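Long-range contacts in clostripain-related protein (Bacteroides thetaiotaomicron, PDB 5L20), which is probably a cysteine peptidase of the clostripain (C11) family that cleaves peptide bonds, this chain being the N-terminal piece of the longer protein: residues E9-Y15 against T102-V108; E45-I49 against L60-A64. All blocks are in the same frame, centred on the assembly; numbering follows the deposited sequence. Where two conformers were deposited one is given.

Interaction 1. Residues E9-Y15 against T102-V108; sequences EQTVFMY and TKRYSMV
Two parallel, neighbouring strands meet here: 10-16, inside the mixed sheet, and 104-109, the outermost strand of this chain on that side. Their short axes approach to 4.6 Å and cross at -24°, both backbones extended over Q10-Y15 and R104-V108, with E9 and K103 just before them in a helical conformation. Q10 pairs with R104, T11 with Y105, V12 with S106, F13 with M107 and M14 with V108. The ladder runs R104 N to E9 O (2.9 Å), T11 N to R104 O (2.9 Å), S106 N to T11 O (2.9 Å), F13 N to S106 O (2.9 Å), V108 N to F13 O (2.8 Å) and Y15 N to V108 O (2.7 Å).

On the face carrying T11 and F13, M107 stretches out (chi1 and chi2 both t), so that its CG lies 4.0 Å from F13 CD2 and its CE 3.6 Å from Y15 CD2; helix 86-99 packs over F13 and Y15. On the other face V108 CG1 meets M14 CE at 3.9 Å, and Q10 CG lies over the R104 guanidinium. At the strand entrance T11 OG1 and T102 OG1 are 2.7 Å apart, and E9 OE2 forms a salt bridge with K103 NZ (3.0 Å). The Y105 hydroxyl hydrogen-bonds to S100 O and accepts from T102 N.

Parallel pairing of the first strand with one that follows helix 86-99 is typical of alpha/beta sheets, and is consistent with the caspase-like fold of clostripain's clan.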
loop_
_atom_site.group_PDB
_atom_site.type_symbol
_atom_site.label_atom_id
_atom_site.label_comp_id
_atom_site.label_asym_id
_atom_site.label_seq_id
_atom_site.Cartn_x
_atom_site.Cartn_y
_atom_site.Cartn_z
ATOM N N GLU A 9 10.166 5.270 -13.397
ATOM C CA GLU A 9 11.237 5.657 -12.474
ATOM C C GLU A 9 11.066 5.124 -11.042
ATOM O O GLU A 9 12.031 4.608 -10.464
ATOM C CB GLU A 9 11.413 7.186 -12.419
ATOM C CG GLU A 9 11.950 7.807 -13.704
ATOM C CD GLU A 9 13.285 7.229 -14.132
ATOM O OE1 GLU A 9 14.169 7.046 -13.265
ATOM O OE2 GLU A 9 13.445 6.946 -15.342
ATOM N N GLN A 10 9.871 5.262 -10.475
ATOM C CA GLN A 10 9.700 4.980 -9.053
ATOM C C GLN A 10 8.325 4.447 -8.749
ATOM O O GLN A 10 7.350 4.913 -9.298
ATOM C CB GLN A 10 9.936 6.246 -8.223
ATOM C CG GLN A 10 9.849 6.018 -6.713
ATOM C CD GLN A 10 9.515 7.304 -6.000
ATOM O OE1 GLN A 10 8.765 8.138 -6.521
ATOM N NE2 GLN A 10 10.009 7.455 -4.770
ATOM N N THR A 11 8.263 3.430 -7.890
ATOM C CA THR A 11 7.026 2.975 -7.287
ATOM C C THR A 11 7.075 3.286 -5.808
ATOM O O THR A 11 8.038 2.876 -5.117
ATOM C CB THR A 11 6.869 1.458 -7.428
ATOM O OG1 THR A 11 6.864 1.096 -8.809
ATOM C CG2 THR A 11 5.607 0.986 -6.771
ATOM N N VAL A 12 6.068 4.007 -5.325
ATOM C CA VAL A 12 5.885 4.206 -3.893
ATOM C C VAL A 12 4.843 3.187 -3.446
ATOM O O VAL A 12 3.685 3.229 -3.897
ATOM C CB VAL A 12 5.407 5.647 -3.556
ATOM C CG1 VAL A 12 5.141 5.805 -2.075
ATOM C CG2 VAL A 12 6.445 6.684 -4.026
ATOM N N PHE A 13 5.260 2.251 -2.599
ATOM C CA PHE A 13 4.379 1.202 -2.112
ATOM C C PHE A 13 3.925 1.509 -0.696
ATOM O O PHE A 13 4.730 1.461 0.234
ATOM C CB PHE A 13 5.094 -0.144 -2.180
ATOM C CG PHE A 13 4.292 -1.291 -1.624
ATOM C CD1 PHE A 13 2.935 -1.430 -1.924
ATOM C CD2 PHE A 13 4.914 -2.255 -0.829
ATOM C CE1 PHE A 13 2.221 -2.504 -1.406
ATOM C CE2 PHE A 13 4.206 -3.319 -0.335
ATOM C CZ PHE A 13 2.865 -3.449 -0.612
ATOM N N MET A 14 2.634 1.789 -0.534
ATOM C CA MET A 14 2.037 2.010 0.765
ATOM C C MET A 14 1.479 0.676 1.247
ATOM O O MET A 14 0.556 0.111 0.610
ATOM C CB MET A 14 0.941 3.071 0.697
ATOM C CG MET A 14 0.386 3.381 2.084
ATOM S SD MET A 14 -0.744 4.788 2.033
ATOM C CE MET A 14 0.306 5.962 2.879
ATOM N N TYR A 15 1.995 0.214 2.373
ATOM C CA TYR A 15 1.740 -1.121 2.901
ATOM C C TYR A 15 1.032 -0.998 4.247
ATOM O O TYR A 15 1.607 -0.460 5.215
ATOM C CB TYR A 15 3.084 -1.858 3.048
ATOM C CG TYR A 15 3.015 -3.237 3.665
ATOM C CD1 TYR A 15 2.247 -4.220 3.070
ATOM C CD2 TYR A 15 3.710 -3.559 4.827
ATOM C CE1 TYR A 15 2.181 -5.499 3.599
ATOM C CE2 TYR A 15 3.669 -4.860 5.362
ATOM C CZ TYR A 15 2.904 -5.809 4.743
ATOM O OH TYR A 15 2.792 -7.065 5.263
ATOM N N THR A 102 9.586 -0.666 -12.150
ATOM C CA THR A 102 10.226 0.645 -12.121
ATOM C C THR A 102 11.664 0.462 -11.686
ATOM O O THR A 102 12.028 -0.594 -11.166
ATOM C CB THR A 102 9.516 1.634 -11.143
ATOM O OG1 THR A 102 9.409 1.035 -9.842
ATOM C CG2 THR A 102 8.110 1.998 -11.609
ATOM N N LYS A 103 12.471 1.503 -11.880
ATOM C CA LYS A 103 13.864 1.476 -11.502
ATOM C C LYS A 103 14.024 1.431 -9.982
ATOM O O LYS A 103 14.913 0.746 -9.458
ATOM C CB LYS A 103 14.597 2.693 -12.056
ATOM C CG LYS A 103 14.755 2.667 -13.567
ATOM C CD LYS A 103 15.364 3.949 -14.096
ATOM C CE LYS A 103 15.378 3.944 -15.624
ATOM N NZ LYS A 103 15.832 5.248 -16.183
ATOM N N ARG A 104 13.192 2.196 -9.301
ATOM C CA ARG A 104 13.291 2.349 -7.852
ATOM C C ARG A 104 11.973 1.996 -7.169
ATOM O O ARG A 104 10.890 2.171 -7.747
ATOM C CB ARG A 104 13.618 3.809 -7.468
ATOM C CG ARG A 104 14.912 4.444 -7.979
ATOM C CD ARG A 104 14.945 5.935 -7.443
ATOM N NE ARG A 104 14.364 6.937 -8.354
ATOM C CZ ARG A 104 13.501 7.926 -8.054
ATOM N NH1 ARG A 104 13.007 8.136 -6.825
ATOM N NH2 ARG A 104 13.111 8.738 -9.032
ATOM N N TYR A 105 12.086 1.558 -5.913
ATOM C CA TYR A 105 10.943 1.274 -5.035
ATOM C C TYR A 105 11.146 1.871 -3.678
ATOM O O TYR A 105 12.270 1.904 -3.194
ATOM C CB TYR A 105 10.750 -0.255 -4.856
ATOM C CG TYR A 105 10.370 -0.919 -6.160
ATOM C CD1 TYR A 105 11.335 -1.264 -7.096
ATOM C CD2 TYR A 105 9.031 -1.153 -6.456
ATOM C CE1 TYR A 105 10.984 -1.824 -8.327
ATOM C CE2 TYR A 105 8.672 -1.718 -7.694
ATOM C CZ TYR A 105 9.658 -2.030 -8.595
ATOM O OH TYR A 105 9.275 -2.577 -9.817
ATOM N N SER A 106 10.066 2.358 -3.084
ATOM C CA SER A 106 10.083 2.774 -1.696
ATOM C C SER A 106 8.887 2.189 -0.965
ATOM O O SER A 106 7.927 1.752 -1.615
ATOM C CB SER A 106 10.062 4.295 -1.575
ATOM O OG SER A 106 8.829 4.816 -2.043
ATOM N N MET A 107 8.925 2.197 0.365
ATOM C CA MET A 107 7.878 1.552 1.135
ATOM C C MET A 107 7.437 2.451 2.254
ATOM O O MET A 107 8.273 3.014 2.967
ATOM C CB MET A 107 8.403 0.210 1.656
ATOM C CG MET A 107 7.356 -0.788 2.010
ATOM S SD MET A 107 8.150 -2.405 2.281
ATOM C CE MET A 107 6.679 -3.244 2.841
ATOM N N VAL A 108 6.127 2.598 2.401
ATOM C CA VAL A 108 5.502 3.331 3.497
ATOM C C VAL A 108 4.682 2.326 4.276
ATOM O O VAL A 108 3.783 1.707 3.666
ATOM C CB VAL A 108 4.573 4.440 2.971
ATOM C CG1 VAL A 108 3.896 5.135 4.130
ATOM C CG2 VAL A 108 5.336 5.458 2.108
#

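Interaction 2. Residues E45-I49 against L60-A64; sequences ERIII and LFELA
Backbone hydrogen bonds join E45-I49 to L60-A64 as antiparallel strands, with 149° between their directions and 4.7 Å between the short axes. I49 and F61 form a hydrogen-bonded pair, I49 N to F61 O 2.8 Å and F61 N to I49 O 2.9 Å; I48 faces E62 in a non-hydrogen-bonded pair (CA to CA 4.5 Å), and L63 N reaches I47 O at 3.0 Å. Toward R46 the strands splay, and a water bridges I47 N (3.1 Å), L63 O (2.6 Å) and E62 OE2 (2.7 Å).

Among apolar contacts, F61 (chi1 p) lays its ring over I49, whose CB sits 3.9 Å from the ring centroid in a CH-pi contact; I49 CD1 touches L63 CD1 at 3.9 Å. Helix 23-37 covers I47, I49 and L63. On the reverse face I48 CG2 meets L60 CD1 at 3.7 Å.

The charged pair is long, R46 NE to E62 OE2 3.9 Å; R46 NH1 hydrogen-bonds S100 OG. Such pairing is that of a beta hairpin within an alpha/beta sheet.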
loop_
_atom_site.group_PDB
_atom_site.type_symbol
_atom_site.label_atom_id
_atom_site.label_comp_id
_atom_site.label_asym_id
_atom_site.label_seq_id
_atom_site.Cartn_x
_atom_site.Cartn_y
_atom_site.Cartn_z
ATOM N N GLU A 45 6.154 8.114 -11.972
ATOM C CA GLU A 45 6.024 7.302 -10.755
ATOM C C GLU A 45 4.644 6.690 -10.656
ATOM O O GLU A 45 3.691 7.211 -11.241
ATOM C CB GLU A 45 6.299 8.143 -9.503
ATOM C CG GLU A 45 7.646 8.868 -9.479
ATOM C CD GLU A 45 7.602 10.250 -10.126
ATOM O OE1 GLU A 45 6.502 10.727 -10.490
ATOM O OE2 GLU A 45 8.683 10.862 -10.260
ATOM N N ARG A 46 4.541 5.597 -9.896
ATOM C CA ARG A 46 3.250 5.004 -9.549
ATOM C C ARG A 46 3.126 4.904 -8.034
ATOM O O ARG A 46 4.132 4.715 -7.336
ATOM C CB ARG A 46 3.092 3.604 -10.142
ATOM C CG ARG A 46 2.962 3.505 -11.679
ATOM C CD ARG A 46 2.403 2.109 -12.080
ATOM N NE ARG A 46 2.564 1.776 -13.490
ATOM C CZ ARG A 46 3.691 1.313 -14.035
ATOM N NH1 ARG A 46 4.787 1.142 -13.293
ATOM N NH2 ARG A 46 3.739 1.046 -15.338
ATOM N N ILE A 47 1.897 4.993 -7.541
ATOM C CA ILE A 47 1.585 4.732 -6.147
ATOM C C ILE A 47 0.748 3.462 -6.096
ATOM O O ILE A 47 -0.327 3.406 -6.717
ATOM C CB ILE A 47 0.809 5.884 -5.485
ATOM C CG1 ILE A 47 1.691 7.140 -5.430
ATOM C CG2 ILE A 47 0.382 5.461 -4.085
ATOM C CD1 ILE A 47 1.011 8.356 -4.905
ATOM N N ILE A 48 1.243 2.459 -5.383
ATOM C CA ILE A 48 0.587 1.162 -5.242
ATOM C C ILE A 48 0.299 0.952 -3.763
ATOM O O ILE A 48 1.181 1.198 -2.931
ATOM C CB ILE A 48 1.483 0.010 -5.746
ATOM C CG1 ILE A 48 1.940 0.230 -7.193
ATOM C CG2 ILE A 48 0.796 -1.343 -5.489
ATOM C CD1 ILE A 48 0.768 0.261 -8.190
ATOM N N ILE A 49 -0.918 0.535 -3.420
ATOM C CA ILE A 49 -1.314 0.363 -2.043
ATOM C C ILE A 49 -1.798 -1.052 -1.786
ATOM O O ILE A 49 -2.607 -1.575 -2.559
ATOM C CB ILE A 49 -2.415 1.362 -1.649
ATOM C CG1 ILE A 49 -1.938 2.782 -2.005
ATOM C CG2 ILE A 49 -2.791 1.186 -0.189
ATOM C CD1 ILE A 49 -2.832 3.898 -1.522
ATOM N N LEU A 60 -4.931 -4.984 -3.369
ATOM C CA LEU A 60 -3.822 -4.246 -3.950
ATOM C C LEU A 60 -4.383 -3.315 -5.019
ATOM O O LEU A 60 -5.093 -3.769 -5.931
ATOM C CB LEU A 60 -2.791 -5.189 -4.564
ATOM C CG LEU A 60 -1.490 -4.530 -5.017
ATOM C CD1 LEU A 60 -0.611 -4.285 -3.793
ATOM C CD2 LEU A 60 -0.746 -5.410 -5.995
ATOM N N PHE A 61 -4.108 -2.020 -4.942
ATOM C CA PHE A 61 -4.628 -1.110 -5.962
ATOM C C PHE A 61 -3.666 0.030 -6.262
ATOM O O PHE A 61 -2.725 0.297 -5.484
ATOM C CB PHE A 61 -6.015 -0.542 -5.555
ATOM C CG PHE A 61 -6.013 0.291 -4.291
ATOM C CD1 PHE A 61 -6.153 -0.316 -3.052
ATOM C CD2 PHE A 61 -5.943 1.667 -4.358
ATOM C CE1 PHE A 61 -6.194 0.446 -1.884
ATOM C CE2 PHE A 61 -5.967 2.446 -3.181
ATOM C CZ PHE A 61 -6.099 1.837 -1.974
ATOM N N GLU A 62 -3.891 0.687 -7.388
ATOM C CA GLU A 62 -3.062 1.804 -7.800
ATOM C C GLU A 62 -3.837 3.108 -7.652
ATOM O O GLU A 62 -5.044 3.146 -7.908
ATOM C CB GLU A 62 -2.585 1.623 -9.244
ATOM C CG GLU A 62 -1.779 2.798 -9.772
ATOM C CD GLU A 62 -1.184 2.540 -11.139
ATOM O OE1 GLU A 62 -1.418 1.441 -11.686
ATOM O OE2 GLU A 62 -0.454 3.416 -11.667
ATOM N N LEU A 63 -3.160 4.160 -7.176
ATOM C CA LEU A 63 -3.718 5.514 -7.230
ATOM C C LEU A 63 -3.176 6.160 -8.460
ATOM O O LEU A 63 -1.957 6.294 -8.602
ATOM C CB LEU A 63 -3.315 6.346 -6.014
ATOM C CG LEU A 63 -3.911 6.008 -4.669
ATOM C CD1 LEU A 63 -3.457 7.109 -3.711
ATOM C CD2 LEU A 63 -5.425 5.917 -4.741
ATOM N N ALA A 64 -4.053 6.574 -9.358
ATOM C CA ALA A 64 -3.570 7.218 -10.560
ATOM C C ALA A 64 -4.363 8.469 -10.878
ATOM O O ALA A 64 -5.414 8.727 -10.299
ATOM C CB ALA A 64 -3.612 6.254 -11.725
HETATM O O HOH W 1 0.049 5.490 -9.986
#

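In the fold
Both contacts belong to one mixed sheet, ordered 69-79, 57-66, 45-52, 10-16, 104-109, and their centres lie 9 Å apart. Strands 10-16 and 45-52 are direct neighbours: M14 N and V12 N approach I48 O and R46 O, each at 2.9 Å, probably as hydrogen bonds, so four adjacent strands run from interaction 2 into interaction 1. Along the chain the hairpin of interaction 2 is nested inside the loop that interaction 1 closes. Helix 86-99 lies on one face of the sheet and helix 23-37 on the other. The parallel and antiparallel pairings thus build a single layer between two helices, the core of this N-terminal piece.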